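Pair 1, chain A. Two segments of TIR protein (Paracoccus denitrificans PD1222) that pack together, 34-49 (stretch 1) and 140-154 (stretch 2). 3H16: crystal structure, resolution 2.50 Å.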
# COMPACT_ATOMS: atom_id res chain seq x y z
N ASP A 34 20.74 2.49 17.28
CA ASP A 34 19.41 2.55 17.87
C ASP A 34 18.23 1.92 17.11
O ASP A 34 17.70 0.89 17.54
CB ASP A 34 19.06 4.00 18.19
CG ASP A 34 19.06 4.88 16.95
OD1 ASP A 34 20.06 4.86 16.20
OD2 ASP A 34 18.06 5.60 16.73
N PHE A 35 17.84 2.54 16.00
CA PHE A 35 16.68 2.09 15.22
C PHE A 35 16.77 0.77 14.47
O PHE A 35 16.05 -0.18 14.77
CB PHE A 35 16.27 3.19 14.23
CG PHE A 35 14.98 2.92 13.52
CD1 PHE A 35 13.78 2.87 14.23
CD2 PHE A 35 14.95 2.70 12.15
CE1 PHE A 35 12.58 2.60 13.58
CE2 PHE A 35 13.76 2.43 11.49
CZ PHE A 35 12.56 2.38 12.21
N VAL A 36 17.64 0.73 13.47
CA VAL A 36 17.79 -0.45 12.64
C VAL A 36 17.96 -1.74 13.43
O VAL A 36 17.42 -2.78 13.04
CB VAL A 36 18.97 -0.26 11.67
CG1 VAL A 36 19.05 -1.43 10.71
CG2 VAL A 36 18.78 1.03 10.90
N GLU A 37 18.69 -1.69 14.54
CA GLU A 37 18.89 -2.88 15.35
C GLU A 37 17.57 -3.30 15.97
O GLU A 37 17.17 -4.46 15.88
CB GLU A 37 19.93 -2.61 16.43
CG GLU A 37 21.08 -3.61 16.43
CD GLU A 37 22.22 -3.20 17.32
OE1 GLU A 37 22.01 -3.07 18.55
OE2 GLU A 37 23.34 -2.99 16.80
N ALA A 38 16.87 -2.35 16.59
CA ALA A 38 15.58 -2.63 17.20
C ALA A 38 14.66 -3.25 16.16
O ALA A 38 14.02 -4.27 16.40
CB ALA A 38 14.97 -1.35 17.73
N LEU A 39 14.61 -2.62 15.00
CA LEU A 39 13.78 -3.08 13.90
C LEU A 39 14.17 -4.49 13.42
O LEU A 39 13.30 -5.32 13.15
CB LEU A 39 13.87 -2.07 12.75
CG LEU A 39 13.31 -2.40 11.36
CD1 LEU A 39 11.94 -3.06 11.49
CD2 LEU A 39 13.22 -1.10 10.54
N ALA A 40 15.47 -4.75 13.33
CA ALA A 40 15.98 -6.05 12.88
C ALA A 40 15.58 -7.15 13.84
O ALA A 40 15.17 -8.23 13.42
CB ALA A 40 17.50 -6.00 12.75
N HIS A 41 15.70 -6.88 15.13
CA HIS A 41 15.34 -7.84 16.16
C HIS A 41 13.85 -8.18 16.02
O HIS A 41 13.48 -9.35 15.87
CB HIS A 41 15.62 -7.26 17.55
CG HIS A 41 15.50 -8.27 18.66
ND1 HIS A 41 16.41 -9.29 18.83
CD2 HIS A 41 14.58 -8.42 19.63
CE1 HIS A 41 16.05 -10.02 19.87
NE2 HIS A 41 14.94 -9.52 20.37
N THR A 42 13.02 -7.14 16.05
CA THR A 42 11.57 -7.29 15.93
C THR A 42 11.16 -8.06 14.69
O THR A 42 10.27 -8.90 14.75
CB THR A 42 10.89 -5.94 15.91
OG1 THR A 42 11.29 -5.20 17.07
CG2 THR A 42 9.37 -6.11 15.93
N LEU A 43 11.79 -7.77 13.56
CA LEU A 43 11.49 -8.47 12.32
C LEU A 43 11.86 -9.95 12.39
O LEU A 43 11.07 -10.81 11.98
CB LEU A 43 12.23 -7.81 11.16
CG LEU A 43 11.53 -6.71 10.37
CD1 LEU A 43 12.53 -6.10 9.38
CD2 LEU A 43 10.34 -7.28 9.62
N ARG A 44 13.05 -10.26 12.90
CA ARG A 44 13.48 -11.66 13.01
C ARG A 44 12.58 -12.43 13.98
O ARG A 44 12.23 -13.59 13.73
CB ARG A 44 14.93 -11.74 13.48
CG ARG A 44 15.91 -11.19 12.48
CD ARG A 44 17.33 -11.34 12.97
NE ARG A 44 18.25 -10.55 12.16
CZ ARG A 44 19.55 -10.42 12.40
NH1 ARG A 44 20.10 -11.03 13.44
NH2 ARG A 44 20.30 -9.66 11.61
N ALA A 45 12.21 -11.78 15.08
CA ALA A 45 11.33 -12.38 16.07
C ALA A 45 10.01 -12.75 15.40
O ALA A 45 9.33 -13.67 15.85
CB ALA A 45 11.07 -11.41 17.21
N ALA A 46 9.66 -12.03 14.34
CA ALA A 46 8.41 -12.30 13.64
C ALA A 46 8.60 -13.31 12.52
O ALA A 46 7.66 -13.65 11.80
CB ALA A 46 7.82 -11.01 13.09
N GLY A 47 9.83 -13.79 12.36
CA GLY A 47 10.07 -14.80 11.34
C GLY A 47 10.77 -14.36 10.07
O GLY A 47 10.94 -15.16 9.16
N ALA A 48 11.17 -13.10 9.98
CA ALA A 48 11.86 -12.66 8.78
C ALA A 48 13.35 -12.92 8.90
O ALA A 48 13.91 -12.89 10.00
CB ALA A 48 11.60 -11.18 8.52
N GLU A 49 13.98 -13.20 7.77
CA GLU A 49 15.42 -13.44 7.72
C GLU A 49 15.96 -12.07 7.31
O GLU A 49 15.71 -11.60 6.19
CB GLU A 49 15.72 -14.50 6.66
CG GLU A 49 17.06 -15.18 6.82
CD GLU A 49 18.21 -14.23 6.63
OE1 GLU A 49 18.18 -13.47 5.63
OE2 GLU A 49 19.14 -14.24 7.46
N SER A 140 3.65 1.94 15.13
CA SER A 140 4.73 1.49 16.01
C SER A 140 5.60 0.55 15.17
O SER A 140 5.21 0.17 14.06
CB SER A 140 4.15 0.73 17.21
OG SER A 140 3.36 -0.35 16.75
N VAL A 141 6.78 0.20 15.67
CA VAL A 141 7.61 -0.71 14.90
C VAL A 141 6.90 -2.05 14.72
O VAL A 141 7.06 -2.71 13.69
CB VAL A 141 8.94 -0.95 15.58
CG1 VAL A 141 9.79 -1.91 14.74
CG2 VAL A 141 9.65 0.38 15.78
N ASP A 142 6.12 -2.45 15.72
CA ASP A 142 5.39 -3.72 15.63
C ASP A 142 4.38 -3.70 14.50
O ASP A 142 4.30 -4.65 13.71
CB ASP A 142 4.68 -4.03 16.95
CG ASP A 142 5.64 -4.29 18.08
OD1 ASP A 142 6.53 -5.14 17.90
OD2 ASP A 142 5.53 -3.63 19.13
N GLU A 143 3.60 -2.63 14.42
CA GLU A 143 2.60 -2.52 13.38
C GLU A 143 3.29 -2.55 12.03
O GLU A 143 2.84 -3.26 11.12
CB GLU A 143 1.79 -1.24 13.55
CG GLU A 143 0.83 -1.28 14.73
CD GLU A 143 0.24 0.08 15.06
OE1 GLU A 143 0.95 0.93 15.65
OE2 GLU A 143 -0.94 0.32 14.72
N ILE A 144 4.38 -1.81 11.90
CA ILE A 144 5.13 -1.79 10.64
C ILE A 144 5.66 -3.20 10.33
O ILE A 144 5.61 -3.64 9.18
CB ILE A 144 6.32 -0.81 10.69
CG1 ILE A 144 5.81 0.63 10.81
CG2 ILE A 144 7.14 -0.94 9.42
CD1 ILE A 144 6.91 1.67 10.94
N VAL A 145 6.15 -3.89 11.36
CA VAL A 145 6.67 -5.23 11.16
C VAL A 145 5.56 -6.19 10.71
O VAL A 145 5.79 -7.08 9.88
CB VAL A 145 7.34 -5.76 12.45
CG1 VAL A 145 7.59 -7.25 12.33
CG2 VAL A 145 8.65 -5.02 12.68
N ALA A 146 4.35 -6.00 11.24
CA ALA A 146 3.23 -6.85 10.82
C ALA A 146 2.98 -6.62 9.33
O ALA A 146 2.76 -7.57 8.58
CB ALA A 146 1.98 -6.53 11.62
N ASP A 147 3.03 -5.36 8.89
CA ASP A 147 2.84 -5.03 7.48
C ASP A 147 3.93 -5.67 6.61
O ASP A 147 3.65 -6.20 5.54
CB ASP A 147 2.84 -3.52 7.25
CG ASP A 147 1.65 -2.82 7.91
OD1 ASP A 147 0.53 -3.37 7.84
OD2 ASP A 147 1.84 -1.72 8.49
N LEU A 148 5.18 -5.60 7.08
CA LEU A 148 6.30 -6.17 6.35
C LEU A 148 6.20 -7.69 6.22
O LEU A 148 6.54 -8.25 5.18
CB LEU A 148 7.61 -5.77 7.01
CG LEU A 148 7.91 -4.27 6.97
CD1 LEU A 148 9.06 -3.95 7.89
CD2 LEU A 148 8.23 -3.83 5.55
N MET A 149 5.75 -8.35 7.28
CA MET A 149 5.59 -9.80 7.26
C MET A 149 4.47 -10.14 6.29
O MET A 149 4.51 -11.16 5.60
CB MET A 149 5.26 -10.34 8.65
CG MET A 149 6.40 -10.24 9.64
SD MET A 149 7.96 -10.92 9.01
CE MET A 149 7.57 -12.65 8.95
N ALA A 150 3.45 -9.28 6.24
CA ALA A 150 2.33 -9.50 5.35
C ALA A 150 2.83 -9.43 3.91
O ALA A 150 2.45 -10.25 3.08
CB ALA A 150 1.29 -8.44 5.56
N ILE A 151 3.70 -8.46 3.65
CA ILE A 151 4.28 -8.25 2.32
C ILE A 151 5.24 -9.37 1.95
O ILE A 151 5.36 -9.74 0.79
CB ILE A 151 5.01 -6.89 2.25
CG1 ILE A 151 4.00 -5.75 2.31
CG2 ILE A 151 5.81 -6.79 0.96
CD1 ILE A 151 4.61 -4.37 2.28
N ILE A 152 5.94 -9.92 2.94
CA ILE A 152 6.86 -11.01 2.69
C ILE A 152 6.08 -12.27 2.29
O ILE A 152 6.46 -12.98 1.36
CB ILE A 152 7.70 -11.34 3.95
CG1 ILE A 152 8.87 -10.37 4.07
CG2 ILE A 152 8.20 -12.77 3.89
CD1 ILE A 152 9.78 -10.69 5.24
N ARG A 153 4.98 -12.52 3.00
CA ARG A 153 4.13 -13.69 2.77
C ARG A 153 3.13 -13.60 1.61
O ARG A 153 3.25 -14.32 0.62
CB ARG A 153 3.39 -14.04 4.06
CG ARG A 153 4.33 -14.39 5.19
CD ARG A 153 3.60 -14.55 6.52
NE ARG A 153 4.53 -14.94 7.57
CZ ARG A 153 4.30 -14.79 8.87
NH1 ARG A 153 3.16 -14.26 9.30
NH2 ARG A 153 5.22 -15.18 9.75
N ASP A 154 2.15 -12.71 1.76
CA ASP A 154 1.11 -12.53 0.74
C ASP A 154 1.68 -12.25 -0.64
O ASP A 154 1.25 -12.92 -1.60
CB ASP A 154 0.18 -11.37 1.12
CG ASP A 154 -0.25 -11.42 2.57
OD1 ASP A 154 -0.31 -12.54 3.14
OD2 ASP A 154 -0.53 -10.35 3.14

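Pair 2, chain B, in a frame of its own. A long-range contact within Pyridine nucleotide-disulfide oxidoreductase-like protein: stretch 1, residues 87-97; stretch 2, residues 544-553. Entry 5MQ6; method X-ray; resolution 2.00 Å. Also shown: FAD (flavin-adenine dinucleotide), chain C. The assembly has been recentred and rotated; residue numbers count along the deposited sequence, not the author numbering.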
# COMPACT_ATOMS: atom_id res chain seq x y z
N GLY B 87 -0.50 -10.34 6.70
CA GLY B 87 -0.09 -9.06 7.22
C GLY B 87 -1.16 -8.53 8.18
O GLY B 87 -2.03 -9.27 8.63
N TYR B 88 -1.08 -7.23 8.51
CA TYR B 88 -2.05 -6.60 9.41
C TYR B 88 -3.48 -6.77 8.91
O TYR B 88 -4.40 -6.94 9.69
CB TYR B 88 -1.77 -5.12 9.66
CG TYR B 88 -0.59 -4.84 10.55
CD1 TYR B 88 -0.13 -5.76 11.50
CD2 TYR B 88 0.06 -3.61 10.51
CE1 TYR B 88 0.98 -5.45 12.33
CE2 TYR B 88 1.10 -3.33 11.35
CZ TYR B 88 1.57 -4.23 12.26
OH TYR B 88 2.58 -3.89 13.11
N GLY B 89 -3.68 -6.71 7.61
CA GLY B 89 -5.00 -6.93 7.08
C GLY B 89 -5.59 -8.30 7.31
O GLY B 89 -6.70 -8.42 7.78
N GLY B 90 -4.88 -9.34 6.93
CA GLY B 90 -5.34 -10.66 7.20
C GLY B 90 -5.46 -10.99 8.66
O GLY B 90 -6.38 -11.72 9.08
N LEU B 91 -4.51 -10.49 9.46
CA LEU B 91 -4.66 -10.63 10.90
C LEU B 91 -5.97 -10.00 11.43
O LEU B 91 -6.63 -10.61 12.26
CB LEU B 91 -3.47 -10.07 11.64
CG LEU B 91 -2.16 -10.84 11.51
CD1 LEU B 91 -1.07 -9.92 12.00
CD2 LEU B 91 -2.26 -12.13 12.33
N LEU B 92 -6.28 -8.78 11.00
CA LEU B 92 -7.55 -8.17 11.37
C LEU B 92 -8.73 -9.01 10.97
O LEU B 92 -9.71 -9.15 11.75
CB LEU B 92 -7.66 -6.80 10.73
CG LEU B 92 -7.01 -5.76 11.59
CD1 LEU B 92 -6.84 -4.43 10.73
CD2 LEU B 92 -7.89 -5.52 12.87
N TYR B 93 -8.70 -9.60 9.82
CA TYR B 93 -9.83 -10.49 9.44
C TYR B 93 -9.91 -11.67 10.43
O TYR B 93 -11.01 -12.06 10.90
CB TYR B 93 -9.61 -11.15 8.06
CG TYR B 93 -10.07 -10.50 6.76
CD1 TYR B 93 -11.34 -9.95 6.59
CD2 TYR B 93 -9.25 -10.60 5.65
CE1 TYR B 93 -11.74 -9.43 5.38
CE2 TYR B 93 -9.65 -10.16 4.40
CZ TYR B 93 -10.91 -9.60 4.26
OH TYR B 93 -11.21 -9.22 2.99
N ALA B 94 -8.75 -12.25 10.73
CA ALA B 94 -8.72 -13.42 11.59
C ALA B 94 -9.20 -13.10 13.00
O ALA B 94 -10.09 -13.81 13.57
CB ALA B 94 -7.30 -13.99 11.68
N VAL B 95 -8.64 -12.04 13.56
CA VAL B 95 -9.09 -11.58 14.85
C VAL B 95 -10.62 -11.26 14.86
O VAL B 95 -11.35 -11.67 15.77
CB VAL B 95 -8.31 -10.34 15.32
CG1 VAL B 95 -8.95 -9.76 16.58
CG2 VAL B 95 -6.86 -10.69 15.65
N ARG B 96 -11.12 -10.59 13.84
CA ARG B 96 -12.50 -10.22 13.81
C ARG B 96 -13.40 -11.45 13.70
O ARG B 96 -14.45 -11.51 14.33
CB ARG B 96 -12.82 -9.24 12.66
CG ARG B 96 -12.92 -7.76 13.00
CD ARG B 96 -11.61 -7.10 13.25
NE ARG B 96 -11.74 -5.76 13.80
CZ ARG B 96 -11.81 -4.62 13.13
NH1 ARG B 96 -11.74 -4.54 11.82
NH2 ARG B 96 -11.94 -3.53 13.82
N LEU B 97 -13.03 -12.42 12.87
CA LEU B 97 -13.78 -13.66 12.78
C LEU B 97 -13.84 -14.38 14.15
O LEU B 97 -14.91 -14.83 14.62
CB LEU B 97 -13.19 -14.54 11.77
CG LEU B 97 -13.30 -14.21 10.28
CD1 LEU B 97 -12.45 -15.23 9.55
CD2 LEU B 97 -14.75 -14.26 9.72
N THR B 544 -8.38 2.15 6.88
CA THR B 544 -9.10 1.51 5.83
C THR B 544 -9.34 0.00 6.11
O THR B 544 -10.43 -0.50 5.96
CB THR B 544 -8.31 1.66 4.54
OG1 THR B 544 -7.99 3.06 4.36
CG2 THR B 544 -9.18 1.10 3.34
N LEU B 545 -8.31 -0.67 6.51
CA LEU B 545 -8.37 -2.09 6.81
C LEU B 545 -9.26 -2.36 7.99
O LEU B 545 -9.98 -3.35 7.95
CB LEU B 545 -7.00 -2.68 7.13
CG LEU B 545 -5.99 -2.77 5.98
CD1 LEU B 545 -4.61 -3.21 6.49
CD2 LEU B 545 -6.49 -3.80 5.00
N ASP B 546 -9.20 -1.50 9.01
CA ASP B 546 -10.10 -1.55 10.17
C ASP B 546 -11.56 -1.52 9.68
O ASP B 546 -12.33 -2.51 9.84
CB ASP B 546 -9.80 -0.36 11.09
CG ASP B 546 -10.75 -0.25 12.29
OD1 ASP B 546 -11.62 -1.13 12.50
OD2 ASP B 546 -10.63 0.74 13.07
N VAL B 547 -11.87 -0.47 8.94
CA VAL B 547 -13.24 -0.28 8.41
C VAL B 547 -13.68 -1.46 7.56
O VAL B 547 -14.78 -2.01 7.75
CB VAL B 547 -13.42 1.06 7.70
CG1 VAL B 547 -14.75 1.12 6.94
CG2 VAL B 547 -13.24 2.21 8.70
N GLY B 548 -12.79 -1.85 6.65
CA GLY B 548 -13.18 -2.83 5.67
C GLY B 548 -13.31 -4.25 6.23
O GLY B 548 -14.27 -4.93 5.91
N THR B 549 -12.34 -4.68 7.02
CA THR B 549 -12.42 -5.99 7.65
C THR B 549 -13.64 -6.12 8.57
O THR B 549 -14.35 -7.15 8.51
CB THR B 549 -11.11 -6.43 8.38
OG1 THR B 549 -10.86 -5.57 9.44
CG2 THR B 549 -9.88 -6.56 7.38
N GLU B 550 -13.93 -5.05 9.35
CA GLU B 550 -15.15 -5.01 10.17
C GLU B 550 -16.42 -5.14 9.34
O GLU B 550 -17.32 -5.90 9.72
CB GLU B 550 -15.28 -3.72 10.92
CG GLU B 550 -16.54 -3.65 11.79
CD GLU B 550 -16.63 -2.36 12.54
OE1 GLU B 550 -16.72 -1.28 11.93
OE2 GLU B 550 -16.62 -2.41 13.76
N HIS B 551 -16.54 -4.40 8.24
CA HIS B 551 -17.74 -4.56 7.44
C HIS B 551 -17.90 -5.99 6.91
O HIS B 551 -18.99 -6.55 6.96
CB HIS B 551 -17.64 -3.59 6.25
CG HIS B 551 -18.84 -3.57 5.40
ND1 HIS B 551 -20.10 -3.26 5.89
CD2 HIS B 551 -18.99 -3.86 4.09
CE1 HIS B 551 -20.98 -3.36 4.91
NE2 HIS B 551 -20.33 -3.73 3.81
N ILE B 552 -16.83 -6.53 6.32
CA ILE B 552 -16.87 -7.86 5.72
C ILE B 552 -17.32 -8.89 6.79
O ILE B 552 -18.23 -9.71 6.57
CB ILE B 552 -15.52 -8.21 5.08
CG1 ILE B 552 -15.33 -7.32 3.83
CG2 ILE B 552 -15.48 -9.69 4.69
CD1 ILE B 552 -13.95 -7.31 3.20
N VAL B 553 -16.68 -8.86 7.95
CA VAL B 553 -16.92 -9.88 9.01
C VAL B 553 -18.33 -9.71 9.57
O VAL B 553 -19.07 -10.72 9.85
CB VAL B 553 -15.82 -9.87 10.12
CG1 VAL B 553 -16.24 -10.73 11.28
CG2 VAL B 553 -14.49 -10.39 9.53
PA FAD C . 0.37 -6.66 3.11
O1A FAD C . 0.95 -6.31 1.78
O2A FAD C . 1.00 -6.15 4.39
O5B FAD C . 0.32 -8.26 3.21
C5B FAD C . -0.20 -9.01 2.17
C4B FAD C . 0.60 -10.29 2.05
O4B FAD C . -0.10 -11.13 1.11
C3B FAD C . 2.03 -10.15 1.54
O3B FAD C . 2.89 -10.94 2.31
C2B FAD C . 1.95 -10.68 0.13
O2B FAD C . 3.17 -11.23 -0.31
C1B FAD C . 0.85 -11.70 0.26
N9A FAD C . 0.26 -12.06 -1.01
C8A FAD C . -0.25 -11.20 -1.94
N7A FAD C . -0.67 -11.91 -2.98
C5A FAD C . -0.43 -13.22 -2.77
C6A FAD C . -0.68 -14.46 -3.52
N6A FAD C . -1.22 -14.53 -4.72
N1A FAD C . -0.34 -15.55 -2.88
C2A FAD C . 0.24 -15.55 -1.66
N3A FAD C . 0.52 -14.51 -0.91
C4A FAD C . 0.21 -13.30 -1.47
N1 FAD C . 0.79 2.25 5.08
C2 FAD C . 0.37 3.09 6.08
O2 FAD C . -0.82 3.33 6.24
N3 FAD C . 1.26 3.67 6.90
C4 FAD C . 2.57 3.44 6.74
O4 FAD C . 3.34 3.99 7.52
C4X FAD C . 3.12 2.55 5.70
N5 FAD C . 4.46 2.30 5.48
C5X FAD C . 4.81 1.46 4.48
C6 FAD C . 6.24 1.18 4.21
C7 FAD C . 6.51 0.26 3.10
C7M FAD C . 7.93 -0.11 2.74
C8 FAD C . 5.43 -0.34 2.26
C8M FAD C . 5.71 -1.31 1.10
C9 FAD C . 4.11 -0.05 2.53
C9A FAD C . 3.77 0.83 3.60
N10 FAD C . 2.41 1.11 3.81
C10 FAD C . 2.07 1.95 4.87
C1' FAD C . 1.33 0.47 3.03
C2' FAD C . 1.15 -0.98 3.65
O2' FAD C . 1.21 -1.95 2.59
C3' FAD C . -0.14 -1.18 4.51
O3' FAD C . -0.12 -0.24 5.60
C4' FAD C . -0.32 -2.54 5.23
O4' FAD C . 0.92 -3.11 5.84
C5' FAD C . -0.97 -3.55 4.27
O5' FAD C . -1.49 -4.64 5.08
P FAD C . -2.14 -5.83 4.20
O1P FAD C . -2.17 -7.07 5.16
O2P FAD C . -3.40 -5.24 3.54
O3P FAD C . -1.11 -6.06 2.93

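The sharpest difference between the two pairs lies at one matched position, Ala A46 in pair 1 and Arg B96 in pair 2. Ala A46 offers only a methyl group, whose CB rests 3.8 Å from Val A145 CG1 and 3.8 Å from Met A149 CG, and no hydrogen bond joins the two stretches of pair 1. Arg B96 instead reaches across to the second helix with its guanidinium. Its NH2 forms a salt bridge with Asp B546 OD1 (2.8 Å), while its NH1 donates to the backbone atom Asp B546 O (2.9 Å) and, more weakly, to Thr B549 OG1 (2.7 Å). Aspartate also occupies the matching position in pair 1, but Asp A142 has no such partner: its OD1 merely lies 3.6 Å from Thr A42 CG2.

These different chemistries are carried by nearly the same backbone. Fourteen central residues superpose with an RMSD of 0.5 Å. In each pair two helices run in the same general sense, crossing at -51° with axes 9.8 Å apart at closest approach in pair 1, and at -38° and 9.2 Å in pair 2.

At the centre, Leu A43 matches Tyr B93 and Val A145 matches Thr B549. In pair 1 the contact is aliphatic: Leu A43 CD2 approaches Val A145 CG1 at 3.9 Å and Leu A148 CD1 at 4.0 Å. In pair 2 the methyl of Thr B549 lies over one face of the Tyr B93 ring, its CG2 4.0 Å from the ring centroid, a CH-pi contact. Ile B552, the match of Leu A148, meets the edge of that ring, with CD1 3.8 Å from Tyr B93 CE1. Thr B549 OG1 donates to Leu B545 O (2.8 Å) within its own helix, while also accepting the weak bond from Arg B96.

One turn earlier, Leu A39 fills the space beside the second helix, its CD1 4.1 Å from Val A141 CG1 and 4.0 Å from Val A145 CG2. Its counterpart, Gly B89, leaves room for Leu B545, the match of Val A141, whose CD1 packs 3.8 Å from Gly B89 CA. A CB on Gly B89 would clash with FAD O1P, the phosphate oxygen to which Gly B89 N donates (2.9 Å).

At the other end, Gly A47 closes the first helix of pair 1 in a Schellman motif, whereas the matching Leu B97 remains helical and packs its CD2 3.9 Å from Val B553 CG2.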